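Local coordinates for protein acyl-coenzyme A oxidase acox-1.1 (Caenorhabditis elegans, PDB 5K3H) that catalyses the FAD-dependent desaturation of acyl-CoA chains to (2E)-enoyl-CoA with release of hydrogen peroxide, the first step of peroxisomal beta-oxidation, at residues 234-239 / 251-256. Residues are numbered along the deposited sequence; the frame is centred on the assembly and turned at random.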
ATOM      1  N   ILE B 234     -20.542 -19.131 -25.827  1.00 26.66           N
ATOM      2  CA  ILE B 234     -19.739 -18.117 -25.150  1.00 27.27           C
ATOM      3  C   ILE B 234     -20.225 -17.973 -23.715  1.00 27.42           C
ATOM      4  O   ILE B 234     -21.368 -17.557 -23.482  1.00 29.44           O
ATOM      5  CB  ILE B 234     -19.819 -16.772 -25.878  1.00 26.85           C
ATOM      6  CG1 ILE B 234     -19.209 -16.918 -27.274  1.00 27.67           C
ATOM      7  CG2 ILE B 234     -19.181 -15.674 -25.058  1.00 26.58           C
ATOM      8  CD1 ILE B 234     -17.733 -17.171 -27.284  1.00 27.68           C
ATOM      9  N   THR B 235     -19.323 -18.240 -22.759  1.00 28.75           N
ATOM     10  CA  THR B 235     -19.506 -17.936 -21.338  1.00 28.08           C
ATOM     11  C   THR B 235     -18.644 -16.722 -21.014  1.00 28.22           C
ATOM     12  O   THR B 235     -17.422 -16.762 -21.174  1.00 27.10           O
ATOM     13  CB  THR B 235     -19.091 -19.111 -20.456  1.00 27.28           C
ATOM     14  OG1 THR B 235     -19.837 -20.282 -20.831  1.00 28.10           O
ATOM     15  CG2 THR B 235     -19.377 -18.792 -19.002  1.00 27.21           C
ATOM     16  N   ILE B 236     -19.276 -15.654 -20.550  1.00 26.33           N
ATOM     17  CA  ILE B 236     -18.631 -14.357 -20.447  1.00 25.74           C
ATOM     18  C   ILE B 236     -19.280 -13.625 -19.293  1.00 25.88           C
ATOM     19  O   ILE B 236     -20.463 -13.831 -19.006  1.00 24.62           O
ATOM     20  CB  ILE B 236     -18.753 -13.574 -21.774  1.00 25.94           C
ATOM     21  CG1 ILE B 236     -17.869 -12.327 -21.775  1.00 25.27           C
ATOM     22  CG2 ILE B 236     -20.230 -13.254 -22.109  1.00 26.54           C
ATOM     23  CD1 ILE B 236     -17.608 -11.823 -23.174  1.00 25.25           C
ATOM     24  N   GLY B 237     -18.491 -12.841 -18.573  1.00 24.99           N
ATOM     25  CA  GLY B 237     -19.049 -12.092 -17.463  1.00 24.53           C
ATOM     26  C   GLY B 237     -17.956 -11.352 -16.736  1.00 24.45           C
ATOM     27  O   GLY B 237     -16.771 -11.480 -17.054  1.00 24.62           O
ATOM     28  N   ASP B 238     -18.386 -10.573 -15.745  1.00 23.21           N
ATOM     29  CA  ASP B 238     -17.483  -9.761 -14.948  1.00 23.24           C
ATOM     30  C   ASP B 238     -16.903 -10.600 -13.821  1.00 22.59           C
ATOM     31  O   ASP B 238     -17.609 -11.412 -13.224  1.00 22.96           O
ATOM     32  CB  ASP B 238     -18.228  -8.560 -14.373  1.00 24.27           C
ATOM     33  CG  ASP B 238     -17.314  -7.609 -13.645  1.00 24.70           C
ATOM     34  OD1 ASP B 238     -16.556  -6.902 -14.344  1.00 23.55           O
ATOM     35  OD2 ASP B 238     -17.349  -7.568 -12.391  1.00 26.04           O
ATOM     36  N   ILE B 239     -15.618 -10.382 -13.504  1.00 21.65           N
ATOM     37  CA  ILE B 239     -14.953 -11.191 -12.482  1.00 21.15           C
ATOM     38  C   ILE B 239     -15.146 -10.658 -11.065  1.00 20.70           C
ATOM     39  O   ILE B 239     -14.659 -11.283 -10.116  1.00 20.96           O
ATOM     40  CB  ILE B 239     -13.444 -11.368 -12.770  1.00 21.84           C
ATOM     41  CG1 ILE B 239     -12.686 -10.037 -12.714  1.00 21.68           C
ATOM     42  CG2 ILE B 239     -13.223 -12.074 -14.094  1.00 22.08           C
ATOM     43  CD1 ILE B 239     -11.152 -10.175 -12.749  1.00 21.35           C
ATOM     44  N   GLY B 251     -13.067  -9.335 -17.073  1.00 20.35           N
ATOM     45  CA  GLY B 251     -13.976 -10.421 -17.363  1.00 19.99           C
ATOM     46  C   GLY B 251     -13.350 -11.800 -17.428  1.00 19.56           C
ATOM     47  O   GLY B 251     -12.146 -11.962 -17.593  1.00 18.55           O
ATOM     48  N   PHE B 252     -14.226 -12.800 -17.347  1.00 20.42           N
ATOM     49  CA  PHE B 252     -13.925 -14.181 -17.702  1.00 21.40           C
ATOM     50  C   PHE B 252     -14.592 -14.548 -19.024  1.00 21.95           C
ATOM     51  O   PHE B 252     -15.574 -13.929 -19.441  1.00 22.04           O
ATOM     52  CB  PHE B 252     -14.373 -15.172 -16.612  1.00 22.47           C
ATOM     53  CG  PHE B 252     -15.854 -15.147 -16.306  1.00 23.98           C
ATOM     54  CD1 PHE B 252     -16.759 -15.861 -17.078  1.00 24.43           C
ATOM     55  CD2 PHE B 252     -16.337 -14.444 -15.203  1.00 24.98           C
ATOM     56  CE1 PHE B 252     -18.126 -15.850 -16.771  1.00 24.83           C
ATOM     57  CE2 PHE B 252     -17.704 -14.431 -14.900  1.00 25.35           C
ATOM     58  CZ  PHE B 252     -18.590 -15.135 -15.681  1.00 25.17           C
ATOM     59  N   LEU B 253     -14.037 -15.572 -19.682  1.00 23.54           N
ATOM     60  CA  LEU B 253     -14.491 -15.994 -20.999  1.00 24.05           C
ATOM     61  C   LEU B 253     -14.181 -17.461 -21.218  1.00 24.67           C
ATOM     62  O   LEU B 253     -13.014 -17.867 -21.132  1.00 24.17           O
ATOM     63  CB  LEU B 253     -13.823 -15.169 -22.103  1.00 24.73           C
ATOM     64  CG  LEU B 253     -13.998 -15.570 -23.572  1.00 25.16           C
ATOM     65  CD1 LEU B 253     -15.458 -15.505 -24.013  1.00 25.38           C
ATOM     66  CD2 LEU B 253     -13.118 -14.698 -24.458  1.00 25.18           C
ATOM     67  N   GLY B 254     -15.214 -18.230 -21.558  1.00 27.24           N
ATOM     68  CA  GLY B 254     -15.047 -19.625 -21.910  1.00 26.61           C
ATOM     69  C   GLY B 254     -15.746 -19.941 -23.215  1.00 26.12           C
ATOM     70  O   GLY B 254     -16.752 -19.330 -23.569  1.00 26.25           O
ATOM     71  N   PHE B 255     -15.176 -20.892 -23.948  1.00 25.87           N
ATOM     72  CA  PHE B 255     -15.697 -21.339 -25.234  1.00 25.87           C
ATOM     73  C   PHE B 255     -16.108 -22.800 -25.125  1.00 26.38           C
ATOM     74  O   PHE B 255     -15.350 -23.624 -24.584  1.00 25.60           O
ATOM     75  CB  PHE B 255     -14.653 -21.218 -26.333  1.00 25.85           C
ATOM     76  CG  PHE B 255     -14.034 -19.869 -26.433  1.00 26.22           C
ATOM     77  CD1 PHE B 255     -14.691 -18.835 -27.099  1.00 25.73           C
ATOM     78  CD2 PHE B 255     -12.784 -19.629 -25.864  1.00 25.99           C
ATOM     79  CE1 PHE B 255     -14.124 -17.578 -27.199  1.00 25.36           C
ATOM     80  CE2 PHE B 255     -12.198 -18.372 -25.953  1.00 25.93           C
ATOM     81  CZ  PHE B 255     -12.864 -17.342 -26.622  1.00 26.67           C
ATOM     82  N   ASN B 256     -17.287 -23.122 -25.660  1.00 28.62           N
ATOM     83  CA  ASN B 256     -17.750 -24.511 -25.804  1.00 30.43           C
ATOM     84  C   ASN B 256     -17.747 -24.841 -27.294  1.00 30.45           C
ATOM     85  O   ASN B 256     -18.746 -24.647 -27.985  1.00 29.70           O
ATOM     86  CB  ASN B 256     -19.141 -24.695 -25.189  1.00 30.52           C
ATOM     87  CG  ASN B 256     -19.598 -26.149 -25.183  1.00 31.83           C
ATOM     88  OD1 ASN B 256     -18.798 -27.072 -25.394  1.00 32.83           O
ATOM     89  ND2 ASN B 256     -20.894 -26.365 -24.874  1.00 31.36           N
TER
HETATM   90  O   HOH W   1     -19.324 -21.671 -23.483  1.00 29.84           O
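Phe252 lies flat over Gly237 in this antiparallel pair of strands, an instance of an aromatic ring packed on the bare backbone of a cross-strand glycine within the beta domain of the acyl-CoA oxidase fold. With CG between the backbone N and the carbonyl carbon (chi1 60°), the ring leans across to the neighbouring strand, and Gly237 CA makes a CH-pi contact 3.9 Å from the Phe252 ring centroid. Gly237 has no side chain, and the Phe252 ring packs directly on its backbone. Thr235 CG2 and Ile239 CG2 meet the ring at its edge, while Phe641 of the second subunit adds an edge-to-face contact, so the ring also belongs to the dimer interface. An alanine in place of Phe252 would probably uncover the Gly237 backbone and take away the edge-to-face contact with Phe641 of the second subunit. On the other face of the sheet, Ile234 and Phe255 run side by side, Ile234 CD1 lying 3.5 Å from Phe255 CD1, and Ile234 CG2 touches Leu253 CD1. The Leu253 side chain lies about 5 Å from that of Ala150, a residue of the FAD site that the two subunits share. Paired backbone hydrogen bonds join Gly237 to Phe252 and Thr235 to Gly254; in the latter, Thr235 N reaches Gly254 O at 2.9 Å, nearly straight at 174°.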